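Local coordinates for UDP-N-Acetylglucosamine 2-Epimerase (Thermus thermophilus, PDB 1V4V), which probably interconverts UDP-N-acetylglucosamine and UDP-N-acetylmannosamine by inverting the configuration at C2 of the amino sugar, at residues T103-A106 / V107-A111; V145-D148 / L149-A152; T280-G283 / G284-E287. All coordinates share one frame; numbering follows the deposited sequence.

Contact 1. Residues T103-A106 / V107-A111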
loop_
_atom_site.group_PDB
_atom_site.type_symbol
_atom_site.label_atom_id
_atom_site.label_comp_id
_atom_site.label_asym_id
_atom_site.label_seq_id
_atom_site.Cartn_x
_atom_site.Cartn_y
_atom_site.Cartn_z
ATOM N N THR A 103 -7.839 -5.423 -7.744
ATOM C CA THR A 103 -7.462 -4.944 -9.070
ATOM C C THR A 103 -7.000 -3.494 -9.005
ATOM O O THR A 103 -6.035 -3.116 -9.666
ATOM C CB THR A 103 -8.634 -5.074 -10.062
ATOM O OG1 THR A 103 -8.995 -6.454 -10.180
ATOM C CG2 THR A 103 -8.241 -4.538 -11.443
ATOM N N THR A 104 -7.679 -2.681 -8.204
ATOM C CA THR A 104 -7.300 -1.285 -8.070
ATOM C C THR A 104 -5.882 -1.152 -7.543
ATOM O O THR A 104 -5.105 -0.337 -8.045
ATOM C CB THR A 104 -8.285 -0.526 -7.156
ATOM O OG1 THR A 104 -9.495 -0.277 -7.883
ATOM C CG2 THR A 104 -7.697 0.800 -6.692
ATOM N N PHE A 105 -5.524 -1.947 -6.536
ATOM C CA PHE A 105 -4.162 -1.857 -6.027
ATOM C C PHE A 105 -3.170 -2.375 -7.065
ATOM O O PHE A 105 -2.103 -1.790 -7.259
ATOM C CB PHE A 105 -3.965 -2.665 -4.738
ATOM C CG PHE A 105 -2.521 -2.791 -4.348
ATOM C CD1 PHE A 105 -1.771 -1.654 -4.055
ATOM C CD2 PHE A 105 -1.879 -4.026 -4.381
ATOM C CE1 PHE A 105 -0.395 -1.743 -3.809
ATOM C CE2 PHE A 105 -0.505 -4.125 -4.136
ATOM C CZ PHE A 105 0.238 -2.981 -3.852
ATOM N N ALA A 106 -3.516 -3.475 -7.723
ATOM C CA ALA A 106 -2.627 -4.057 -8.723
ATOM C C ALA A 106 -2.324 -3.036 -9.814
ATOM O O ALA A 106 -1.193 -2.947 -10.289
ATOM C CB ALA A 106 -3.254 -5.311 -9.325
ATOM N N VAL A 107 -3.334 -2.258 -10.201
ATOM C CA VAL A 107 -3.149 -1.236 -11.230
ATOM C C VAL A 107 -2.273 -0.103 -10.705
ATOM O O VAL A 107 -1.376 0.370 -11.403
ATOM C CB VAL A 107 -4.514 -0.671 -11.710
ATOM C CG1 VAL A 107 -4.298 0.497 -12.659
ATOM C CG2 VAL A 107 -5.304 -1.769 -12.412
ATOM N N ALA A 108 -2.526 0.328 -9.469
ATOM C CA ALA A 108 -1.740 1.391 -8.857
ATOM C C ALA A 108 -0.278 0.961 -8.716
ATOM O O ALA A 108 0.640 1.765 -8.917
ATOM C CB ALA A 108 -2.309 1.748 -7.488
ATOM N N TRP A 109 -0.058 -0.304 -8.372
ATOM C CA TRP A 109 1.312 -0.788 -8.217
ATOM C C TRP A 109 1.996 -0.858 -9.589
ATOM O O TRP A 109 3.182 -0.548 -9.719
ATOM C CB TRP A 109 1.315 -2.159 -7.530
ATOM C CG TRP A 109 2.678 -2.612 -7.060
ATOM C CD1 TRP A 109 3.755 -1.822 -6.769
ATOM C CD2 TRP A 109 3.089 -3.958 -6.800
ATOM N NE1 TRP A 109 4.812 -2.595 -6.346
ATOM C CE2 TRP A 109 4.429 -3.909 -6.355
ATOM C CE3 TRP A 109 2.455 -5.203 -6.898
ATOM C CZ2 TRP A 109 5.148 -5.059 -6.010
ATOM C CZ3 TRP A 109 3.170 -6.347 -6.554
ATOM C CH2 TRP A 109 4.501 -6.264 -6.115
ATOM N N ALA A 110 1.238 -1.252 -10.608
ATOM C CA ALA A 110 1.767 -1.337 -11.966
ATOM C C ALA A 110 2.213 0.057 -12.404
ATOM O O ALA A 110 3.290 0.224 -12.973
ATOM C CB ALA A 110 0.699 -1.868 -12.912
ATOM N N ALA A 111 1.377 1.059 -12.131
ATOM C CA ALA A 111 1.691 2.436 -12.483
ATOM C C ALA A 111 2.955 2.872 -11.759
ATOM O O ALA A 111 3.866 3.449 -12.359
ATOM C CB ALA A 111 0.531 3.351 -12.106
#

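Contact 2. Residues V145-D148 / L149-A152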
loop_
_atom_site.group_PDB
_atom_site.type_symbol
_atom_site.label_atom_id
_atom_site.label_comp_id
_atom_site.label_asym_id
_atom_site.label_seq_id
_atom_site.Cartn_x
_atom_site.Cartn_y
_atom_site.Cartn_z
ATOM N N VAL A 145 -0.045 3.955 -0.035
ATOM C CA VAL A 145 1.392 4.060 0.193
ATOM C C VAL A 145 1.999 4.626 -1.097
ATOM O O VAL A 145 2.901 5.461 -1.063
ATOM C CB VAL A 145 2.027 2.673 0.452
ATOM C CG1 VAL A 145 3.539 2.736 0.237
ATOM C CG2 VAL A 145 1.716 2.215 1.861
ATOM N N LEU A 146 1.468 4.174 -2.230
ATOM C CA LEU A 146 1.960 4.560 -3.552
ATOM C C LEU A 146 1.390 5.827 -4.181
ATOM O O LEU A 146 1.902 6.295 -5.196
ATOM C CB LEU A 146 1.714 3.417 -4.536
ATOM C CG LEU A 146 2.143 2.022 -4.093
ATOM C CD1 LEU A 146 1.795 1.036 -5.191
ATOM C CD2 LEU A 146 3.643 2.011 -3.788
ATOM N N THR A 147 0.345 6.388 -3.592
ATOM C CA THR A 147 -0.292 7.559 -4.181
ATOM C C THR A 147 0.429 8.896 -4.082
ATOM O O THR A 147 0.963 9.269 -3.032
ATOM C CB THR A 147 -1.700 7.731 -3.611
ATOM O OG1 THR A 147 -1.616 7.932 -2.198
ATOM C CG2 THR A 147 -2.532 6.495 -3.895
ATOM N N ASP A 148 0.425 9.612 -5.202
ATOM C CA ASP A 148 1.038 10.931 -5.294
ATOM C C ASP A 148 0.065 11.951 -4.716
ATOM O O ASP A 148 0.459 12.873 -4.005
ATOM C CB ASP A 148 1.325 11.274 -6.756
ATOM C CG ASP A 148 1.793 12.706 -6.937
ATOM O OD1 ASP A 148 2.857 13.069 -6.378
ATOM O OD2 ASP A 148 1.086 13.467 -7.635
ATOM N N LEU A 149 -1.216 11.774 -5.025
ATOM C CA LEU A 149 -2.248 12.674 -4.533
ATOM C C LEU A 149 -3.481 11.886 -4.108
ATOM O O LEU A 149 -4.018 11.089 -4.880
ATOM C CB LEU A 149 -2.625 13.688 -5.622
ATOM C CG LEU A 149 -3.614 14.801 -5.259
ATOM C CD1 LEU A 149 -3.174 15.497 -3.976
ATOM C CD2 LEU A 149 -3.696 15.800 -6.417
ATOM N N ASP A 150 -3.905 12.093 -2.867
ATOM C CA ASP A 150 -5.093 11.430 -2.335
ATOM C C ASP A 150 -6.222 12.442 -2.314
ATOM O O ASP A 150 -6.057 13.550 -1.798
ATOM C CB ASP A 150 -4.849 10.937 -0.908
ATOM C CG ASP A 150 -4.158 9.594 -0.866
ATOM O OD1 ASP A 150 -3.274 9.415 -0.009
ATOM O OD2 ASP A 150 -4.507 8.716 -1.682
ATOM N N PHE A 151 -7.363 12.061 -2.882
ATOM C CA PHE A 151 -8.532 12.926 -2.912
ATOM C C PHE A 151 -9.491 12.389 -1.852
ATOM O O PHE A 151 -10.218 11.427 -2.088
ATOM C CB PHE A 151 -9.163 12.880 -4.302
ATOM C CG PHE A 151 -8.231 13.327 -5.398
ATOM C CD1 PHE A 151 -8.011 14.681 -5.633
ATOM C CD2 PHE A 151 -7.555 12.393 -6.180
ATOM C CE1 PHE A 151 -7.132 15.103 -6.636
ATOM C CE2 PHE A 151 -6.674 12.799 -7.183
ATOM C CZ PHE A 151 -6.463 14.159 -7.413
ATOM N N ALA A 152 -9.457 13.007 -0.674
ATOM C CA ALA A 152 -10.292 12.590 0.448
ATOM C C ALA A 152 -11.686 13.197 0.385
ATOM O O ALA A 152 -11.842 14.394 0.176
ATOM C CB ALA A 152 -9.622 12.971 1.755
#

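Contact 3. Residues T280-G283 / G284-E287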
loop_
_atom_site.group_PDB
_atom_site.type_symbol
_atom_site.label_atom_id
_atom_site.label_comp_id
_atom_site.label_asym_id
_atom_site.label_seq_id
_atom_site.Cartn_x
_atom_site.Cartn_y
_atom_site.Cartn_z
ATOM N N THR A 280 -39.049 8.271 0.526
ATOM C CA THR A 280 -38.319 7.013 0.403
ATOM C C THR A 280 -37.967 6.395 1.751
ATOM O O THR A 280 -38.194 6.997 2.799
ATOM C CB THR A 280 -37.003 7.234 -0.374
ATOM O OG1 THR A 280 -36.356 5.978 -0.600
ATOM C CG2 THR A 280 -36.053 8.142 0.427
ATOM N N ASP A 281 -37.425 5.182 1.713
ATOM C CA ASP A 281 -36.983 4.510 2.929
ATOM C C ASP A 281 -35.584 3.982 2.659
ATOM O O ASP A 281 -35.046 3.172 3.412
ATOM C CB ASP A 281 -37.931 3.366 3.324
ATOM C CG ASP A 281 -37.963 2.236 2.306
ATOM O OD1 ASP A 281 -38.648 1.230 2.584
ATOM O OD2 ASP A 281 -37.321 2.343 1.241
ATOM N N SER A 282 -34.998 4.477 1.574
ATOM C CA SER A 282 -33.658 4.087 1.148
ATOM C C SER A 282 -32.610 5.160 1.423
ATOM O O SER A 282 -32.780 6.314 1.042
ATOM C CB SER A 282 -33.662 3.774 -0.349
ATOM O OG SER A 282 -32.341 3.766 -0.869
ATOM N N GLY A 283 -31.521 4.770 2.078
ATOM C CA GLY A 283 -30.465 5.721 2.370
ATOM C C GLY A 283 -29.800 6.210 1.096
ATOM O O GLY A 283 -29.474 7.388 0.967
ATOM N N GLY A 284 -29.605 5.300 0.146
ATOM C CA GLY A 284 -28.975 5.669 -1.110
ATOM C C GLY A 284 -29.773 6.705 -1.884
ATOM O O GLY A 284 -29.222 7.688 -2.387
ATOM N N LEU A 285 -31.079 6.492 -1.981
ATOM C CA LEU A 285 -31.926 7.431 -2.702
ATOM C C LEU A 285 -32.039 8.758 -1.962
ATOM O O LEU A 285 -32.151 9.816 -2.579
ATOM C CB LEU A 285 -33.307 6.820 -2.936
ATOM C CG LEU A 285 -33.289 5.771 -4.050
ATOM C CD1 LEU A 285 -34.653 5.149 -4.204
ATOM C CD2 LEU A 285 -32.866 6.428 -5.356
ATOM N N GLN A 286 -32.000 8.708 -0.636
ATOM C CA GLN A 286 -32.081 9.931 0.146
ATOM C C GLN A 286 -30.874 10.795 -0.196
ATOM O O GLN A 286 -30.986 12.007 -0.361
ATOM C CB GLN A 286 -32.109 9.596 1.643
ATOM C CG GLN A 286 -31.964 10.798 2.565
ATOM C CD GLN A 286 -30.526 11.032 2.981
ATOM O OE1 GLN A 286 -29.876 10.137 3.524
ATOM N NE2 GLN A 286 -30.021 12.238 2.737
ATOM N N GLU A 287 -29.711 10.165 -0.321
ATOM C CA GLU A 287 -28.508 10.907 -0.657
ATOM C C GLU A 287 -28.568 11.444 -2.078
ATOM O O GLU A 287 -28.036 12.514 -2.363
ATOM C CB GLU A 287 -27.270 10.029 -0.463
ATOM C CG GLU A 287 -26.976 9.767 1.002
ATOM C CD GLU A 287 -25.629 9.115 1.223
ATOM O OE1 GLU A 287 -24.628 9.615 0.662
ATOM O OE2 GLU A 287 -25.573 8.113 1.964
#

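Contact 1. Residues T103-A106 / V107-A111
Phe105 lays one face of its ring against the CB methylene of Trp109, one helical turn further on, in a CH-pi contact with CB 4.3 Å from the Phe105 ring centroid. The methylene sits toward the rim, so that Phe105 CZ is its closest ring atom, 3.9 Å from Trp109 CB. Both side chains leave the helix with CG anti to the backbone N (chi1 169° for Phe105), and the shared torsion sends the two rings out side by side. Their planes are nearly parallel, at 14°, but slid so far apart that the phenyl and the five-membered ring of the indole barely overlap. The turn beneath is ordinary alpha-helix: Trp109 N donates to Phe105 O at 2.8 Å and Val107 N to Thr103 O at 2.9 Å. This is helix 102-113, the crossover of the beta-alpha-beta unit running from strand 94-98 to strand 118-121. CG2 of Val107 lies beside its own backbone N and therefore comes 3.1 Å from Thr103 O, the carbonyl that this N-H binds. The same methyl also meets Thr103 CG2, at 4.2 Å. Val107 packs on Val97 of strand 94-98, whereas the methyl of Ala106 rests on Ile79 of helix 72-89. Across the dimer, Phe105 meets Trp109 of the second subunit edge-to-face and packs on its Leu142, and Trp109 likewise meets Phe105 of that subunit edge-to-face. Exchanging Phe105 for an alanine would probably uncover the CB of Trp109 and deprive Trp109 of the second subunit of its edge-to-face partner.

Contact 2. Residues V145-D148 / L149-A152
Thr147 brings its hydroxyl up to the carboxylate of Asp150, three residues on, tilted above its plane, with OG1 almost equally far from both oxygens: 3.0 Å from Asp150 OD2 and 3.1 Å from Asp150 OD1. The carboxylate carbon is scarcely further off, Asp150 CG lying 3.3 Å from Thr147 OG1, so the hydroxyl faces the group as a whole and favours neither oxygen. The two side chains cross at about a right angle. OG1 of Thr147 stands between its backbone N and carbonyl carbon (chi1 61°), a crowded position that turns it to the carboxylate. The turn of the backbone itself sets Thr147 CB 3.5 Å from Asp150 OD2, and Thr147 CG2 follows at 3.7 Å from the same oxygen. The hydroxyl spends its hydrogen bond on Asp144 O, in the last turn of helix 136-146, so its approach to Asp150 is a close polar contact and not a bond in its own right, while Lys166 donates to Thr147 O and makes a long, weak ion pair with Asp150 OD1. Asp148 turns its carboxylate to Arg364 NE, in a salt bridge, and to the hydroxyl of Tyr94, the two residues on which Leu149 also packs. Backbone bonds from Leu149 and Phe151 to His120, and from Asp150 to Gly170 and Leu172, seat strand 149-152 between its parallel neighbours. A short turn that returns a helix to the next parallel strand is the closing step of a beta-alpha-beta crossover, here in one of the two Rossmann-like domains of a GT-B fold.

Contact 3. Residues T280-G283 / G284-E287
The chain is still extended at Ser282 (phi/psi -105°/128°) and turns helical at Gly283, after which Gln286 N reaches back to Ser282 O at 3.0 Å and Glu287 N to Gly283 O at 3.1 Å. Ser282 is the N-cap: its OG accepts from Leu285 N, 3.2 Å away, in a nearly straight bond (173° at the hydrogen). With OG anti to the backbone N, the hydroxyl is carried forward over the first turn, where it satisfies an N-H that has no carbonyl before it in the helix. Two residues earlier, Thr280 makes an ST turn, Thr280 OG1 taking the N-H of Ser282 at 3.0 Å. This bond spans the bend between strand 275-280 and helix 283-291, a strand-loop-helix junction of the second Rossmann-like domain of the GT-B fold. In relatives, the Gly-rich start of such a helix lies by the diphosphate of UDP, and the same placement is probable here. Leu285 leans back over the turn, its CB 3.9 Å from Thr280 OG1. Gln286 sets its CB 3.4 Å from Ser282 O, while its side chain packs on Val296, Ile313 and Tyr348. Glu287 lays CG 3.4 Å from Gly283 O, and its OE1 hydrogen-bonds O1 of a glycerol that probably comes from the crystallisation liquor.

Contacts 1 and 2 belong to the same domain and are buried; they meet where Leu146 CD1 packs 3.6 Å from Trp109 CA, and both also face the second subunit. Contact 3 lies on the far side of the chain's centre, its own centre about 33 Å from that of contact 1, and is only partly buried. The chemistry follows the place: apolar and aromatic within a helix in contact 1, a polar turn with charged partners between helix and strand in contact 2, and a serine side chain capping a backbone N-H at a helix start in contact 3. Contacts 2 and 3 show opposite junctions, one leaving a helix for a strand and the other leaving a strand for a helix.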